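Side-chain contacts in Cro protein (Xylella fastidiosa, PDB 3BD1), which probably binds operator DNA as a prophage transcription factor of the helix-turn-helix class, in the manner of Cro repressors: residues A[21-26]-A[39-44]; A[5-10]-A[15-20]. All coordinates share one frame; numbering follows the deposited sequence. Where two conformers were deposited one is given.

Contact 1. Residues A[21-26]-A[39-44]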
# COMPACT_ATOMS: atom_id res chain seq x y z
N LEU A 21 8.10 8.30 -8.80
CA LEU A 21 7.44 9.14 -9.79
C LEU A 21 7.78 10.62 -9.65
O LEU A 21 7.42 11.42 -10.51
CB LEU A 21 5.92 8.97 -9.69
CG LEU A 21 5.41 7.56 -9.99
CD1 LEU A 21 3.89 7.50 -9.71
CD2 LEU A 21 5.70 7.12 -11.42
N GLY A 22 8.46 10.98 -8.57
CA GLY A 22 8.76 12.40 -8.30
C GLY A 22 7.52 13.22 -7.99
O GLY A 22 7.43 14.40 -8.38
N VAL A 23 6.57 12.59 -7.29
CA VAL A 23 5.37 13.31 -6.86
C VAL A 23 5.24 13.24 -5.34
O VAL A 23 5.93 12.46 -4.67
CB VAL A 23 4.09 12.75 -7.53
CG1 VAL A 23 4.24 12.89 -9.05
CG2 VAL A 23 3.75 11.31 -7.06
N ARG A 24 4.32 14.04 -4.81
CA ARG A 24 4.00 13.99 -3.39
C ARG A 24 3.09 12.79 -3.11
O ARG A 24 2.31 12.37 -3.96
CB ARG A 24 3.30 15.29 -2.97
CG ARG A 24 4.09 16.55 -3.32
CD ARG A 24 4.91 17.05 -2.14
NE ARG A 24 4.18 18.03 -1.34
CZ ARG A 24 4.05 19.32 -1.64
NH1 ARG A 24 4.59 19.84 -2.74
NH2 ARG A 24 3.36 20.11 -0.83
N GLN A 25 3.21 12.24 -1.90
CA GLN A 25 2.33 11.17 -1.48
C GLN A 25 0.86 11.55 -1.62
O GLN A 25 0.03 10.72 -1.99
CB GLN A 25 2.58 10.74 -0.04
CG GLN A 25 3.90 10.03 0.16
CD GLN A 25 3.93 9.40 1.53
OE1 GLN A 25 3.00 8.70 1.93
NE2 GLN A 25 5.01 9.63 2.25
N SER A 26 0.58 12.81 -1.33
CA SER A 26 -0.79 13.29 -1.44
C SER A 26 -1.32 13.14 -2.86
O SER A 26 -2.51 12.92 -3.04
CB SER A 26 -0.94 14.73 -0.94
OG SER A 26 -0.11 15.62 -1.68
N ALA A 39 -3.06 10.73 -17.20
CA ALA A 39 -2.70 9.99 -18.41
C ALA A 39 -1.19 10.11 -18.60
O ALA A 39 -0.55 9.15 -19.03
CB ALA A 39 -3.47 10.53 -19.65
N GLU A 40 -0.65 11.29 -18.31
CA GLU A 40 0.77 11.55 -18.58
C GLU A 40 1.73 10.88 -17.60
O GLU A 40 2.96 10.97 -17.77
CB GLU A 40 1.05 13.04 -18.60
CG GLU A 40 0.95 13.74 -17.27
CD GLU A 40 -0.44 14.22 -16.88
OE1 GLU A 40 -0.44 15.05 -15.95
OE2 GLU A 40 -1.46 13.78 -17.48
N ARG A 41 1.17 10.19 -16.61
CA ARG A 41 1.99 9.42 -15.68
C ARG A 41 1.90 7.91 -15.88
O ARG A 41 2.59 7.15 -15.19
CB ARG A 41 1.72 9.79 -14.22
CG ARG A 41 2.00 11.26 -13.82
CD ARG A 41 3.21 11.90 -14.52
NE ARG A 41 4.46 11.23 -14.18
CZ ARG A 41 5.16 11.50 -13.08
NH1 ARG A 41 4.75 12.42 -12.22
NH2 ARG A 41 6.28 10.84 -12.87
N CYS A 42 1.05 7.46 -16.80
CA CYS A 42 0.86 6.01 -16.93
C CYS A 42 2.13 5.26 -17.37
O CYS A 42 2.44 4.21 -16.78
CB CYS A 42 -0.29 5.69 -17.89
SG CYS A 42 -1.89 6.13 -17.15
N ILE A 43 2.82 5.75 -18.41
CA ILE A 43 4.07 5.10 -18.83
C ILE A 43 5.06 5.06 -17.67
O ILE A 43 5.74 4.06 -17.48
CB ILE A 43 4.70 5.72 -20.08
CG1 ILE A 43 3.88 5.41 -21.33
CG2 ILE A 43 6.12 5.19 -20.33
CD1 ILE A 43 4.39 6.03 -22.62
N ASP A 44 5.14 6.15 -16.92
CA ASP A 44 6.09 6.20 -15.81
C ASP A 44 5.75 5.11 -14.79
O ASP A 44 6.65 4.46 -14.28
CB ASP A 44 6.03 7.57 -15.14
CG ASP A 44 6.52 8.69 -16.04
OD1 ASP A 44 7.40 8.42 -16.89
OD2 ASP A 44 6.00 9.82 -15.88
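Arg41 reaches across to the end of helix 14-21 and lays the edge of its guanidinium against the carbonyl oxygen of Leu21. The main bond runs from Arg41 NH2 to Leu21 O at 2.7 Å, nearly straight at 168°, in the carbonyl plane on a lone pair, with the oxygen almost in the guanidinium plane; a weak second bond comes from Arg41 NH1 at 3.3 Å from Leu21 O. Bends at chi2 (-36°) and chi3 (-63°) fold the arginine chain so that NE faces Asp44 on helix 42-48, whose OD2 takes it at 2.7 Å through the anti lone pair in a salt bridge. Arg41 NH2 adds a weak bond to Asp44 OD2 at 3.2 Å, so carbonyl and carboxylate share this nitrogen and together limit the rotation of the flat group. The carbonyl belongs to a helix C-terminus: Gly22, at positive phi, closes helix 14-21 in a Schellman motif and opens the turn of the helix-turn-helix, whose next helix is 25-34. The negative end of the helix dipole would favour a cation here. Beside the polar grip, Val23 CG1 makes a tight, unbonded approach to Arg41 NH1 at 3.2 Å, obliquely to the guanidinium plane, the two side chains running past each other in opposite directions. Leu21 CD2 rests on Asp44 CB at 3.8 Å. Trp31 of helix 25-34 touches both Leu21 and Arg41.

Contact 2. Residues A[5-10]-A[15-20]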
# COMPACT_ATOMS: atom_id res chain seq x y z
N ASP A 5 -3.43 0.25 -6.58
CA ASP A 5 -3.00 -0.54 -5.45
C ASP A 5 -1.95 -1.57 -5.82
O ASP A 5 -1.01 -1.79 -5.06
CB ASP A 5 -4.19 -1.22 -4.80
CG ASP A 5 -5.07 -0.25 -4.06
OD1 ASP A 5 -4.62 0.83 -3.63
OD2 ASP A 5 -6.26 -0.55 -3.89
N ILE A 6 -2.08 -2.20 -6.99
CA ILE A 6 -1.04 -3.12 -7.44
C ILE A 6 0.28 -2.36 -7.57
O ILE A 6 1.33 -2.88 -7.17
CB ILE A 6 -1.40 -3.80 -8.77
CG1 ILE A 6 -2.69 -4.63 -8.61
CG2 ILE A 6 -0.26 -4.65 -9.32
CD1 ILE A 6 -3.26 -5.20 -9.90
N ALA A 7 0.23 -1.15 -8.14
CA ALA A 7 1.44 -0.33 -8.27
C ALA A 7 2.05 0.04 -6.92
O ALA A 7 3.28 -0.02 -6.70
CB ALA A 7 1.15 0.93 -9.07
N ILE A 8 1.21 0.44 -5.97
CA ILE A 8 1.69 0.79 -4.63
C ILE A 8 2.35 -0.42 -3.98
O ILE A 8 3.42 -0.30 -3.39
CB ILE A 8 0.52 1.32 -3.73
CG1 ILE A 8 0.03 2.68 -4.24
CG2 ILE A 8 0.89 1.36 -2.26
CD1 ILE A 8 -1.31 3.17 -3.67
N ASN A 9 1.72 -1.58 -4.10
CA ASN A 9 2.26 -2.79 -3.51
C ASN A 9 3.55 -3.24 -4.18
O ASN A 9 4.42 -3.77 -3.50
CB ASN A 9 1.23 -3.90 -3.50
CG ASN A 9 0.16 -3.70 -2.44
OD1 ASN A 9 0.41 -3.00 -1.44
ND2 ASN A 9 -1.02 -4.28 -2.63
N LYS A 10 3.68 -2.97 -5.47
CA LYS A 10 4.90 -3.38 -6.19
C LYS A 10 6.09 -2.62 -5.65
O LYS A 10 7.16 -3.21 -5.43
CB LYS A 10 4.74 -3.18 -7.69
CG LYS A 10 5.95 -3.56 -8.47
CD LYS A 10 6.21 -5.05 -8.30
CE LYS A 10 7.10 -5.59 -9.40
NZ LYS A 10 8.45 -5.04 -9.20
N SER A 15 4.84 5.98 -0.15
CA SER A 15 6.06 6.79 -0.16
C SER A 15 7.03 6.38 -1.28
O SER A 15 7.59 7.24 -1.97
CB SER A 15 6.81 6.63 1.15
OG SER A 15 7.96 7.46 1.16
N ALA A 16 7.25 5.08 -1.41
CA ALA A 16 8.18 4.56 -2.41
C ALA A 16 7.67 4.84 -3.82
O ALA A 16 8.43 5.22 -4.71
CB ALA A 16 8.48 3.10 -2.18
N LEU A 17 6.36 4.64 -4.03
CA LEU A 17 5.81 4.92 -5.36
C LEU A 17 5.92 6.41 -5.68
O LEU A 17 6.32 6.80 -6.77
CB LEU A 17 4.37 4.43 -5.47
CG LEU A 17 3.76 4.58 -6.85
CD1 LEU A 17 4.51 3.85 -7.98
CD2 LEU A 17 2.28 4.20 -6.84
N ALA A 18 5.56 7.24 -4.70
CA ALA A 18 5.64 8.69 -4.87
C ALA A 18 7.07 9.09 -5.24
O ALA A 18 7.28 9.88 -6.17
CB ALA A 18 5.14 9.38 -3.62
N ALA A 19 8.04 8.54 -4.52
CA ALA A 19 9.44 8.83 -4.76
C ALA A 19 9.83 8.45 -6.18
O ALA A 19 10.50 9.19 -6.90
CB ALA A 19 10.34 8.13 -3.74
N SER A 20 9.40 7.26 -6.61
CA SER A 20 9.74 6.74 -7.93
C SER A 20 9.17 7.57 -9.08
O SER A 20 9.69 7.53 -10.21
CB SER A 20 9.27 5.29 -8.08
OG SER A 20 7.86 5.15 -8.25
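The first two helices of the helix-turn-helix domain, 3-11 and 14-21, meet where Leu17 lies against Ala7 and Ile8, an example of a small interface carried by one methyl group. Leu17 CD2 does the touching on its side: it sits 3.8 Å from Ile8 CG1 and 4.1 Å from Ala7 CB, and it also comes to 4.0 Å from Ile8 N. The methyl therefore reaches the backbone of helix 3-11 itself, between two successive side chains. Leu17 CB points toward that helix; CG is anti to the backbone N (chi1 -176°) and CD2 is anti to CA, so the chain reaches out extended to the surface of helix 3-11. Ile8 meets it with the CG1 arm, which lies beside its own backbone N (chi1 -68°), and the two side chains cross at about a right angle. The backbones come close at this point, with Ile8 CA and Leu17 CA 5.9 Å apart. No hydrogen bond joins the segments, so the contact is purely apolar, and it buries 115 Å² in all. Helix 14-21 is the first helix of the helix-turn-helix, and helix 3-11 packs on it from outside that motif, Leu11 near its end also touching Leu17. Helix 42-48 contributes from its own side, with Ile45 on Ala7 and Val48 on Leu17, and places the leucine in the interior where the helices converge. Elsewhere on helix 3-11, Asp5 forms a salt bridge with Arg32 of helix 25-34, while Asn9 donates from ND2 to Gly12 O of another subunit.

Helix 14-21 serves both contacts in series, contact 2 through Leu17 in its body and contact 1 through the carbonyl of Leu21 at its end, with centres about 10 Å apart. Between them the turn is tied back to the helix: Val23 N lies 3.0 Å from Ala18 O, a probable hydrogen bond, and Gln25 N packs at 3.9 Å from Ala18 CB. Ile28 of helix 25-34 touches residues of both contacts, Leu21 and Val23 in one, Ile8 and Leu17 in the other. Contact 2 packs helix 3-11 against the first helix of the helix-turn-helix, while contact 1 joins the C-terminal end of helix 14-21, and Val23 of the turn after it, to Arg41 and Asp44.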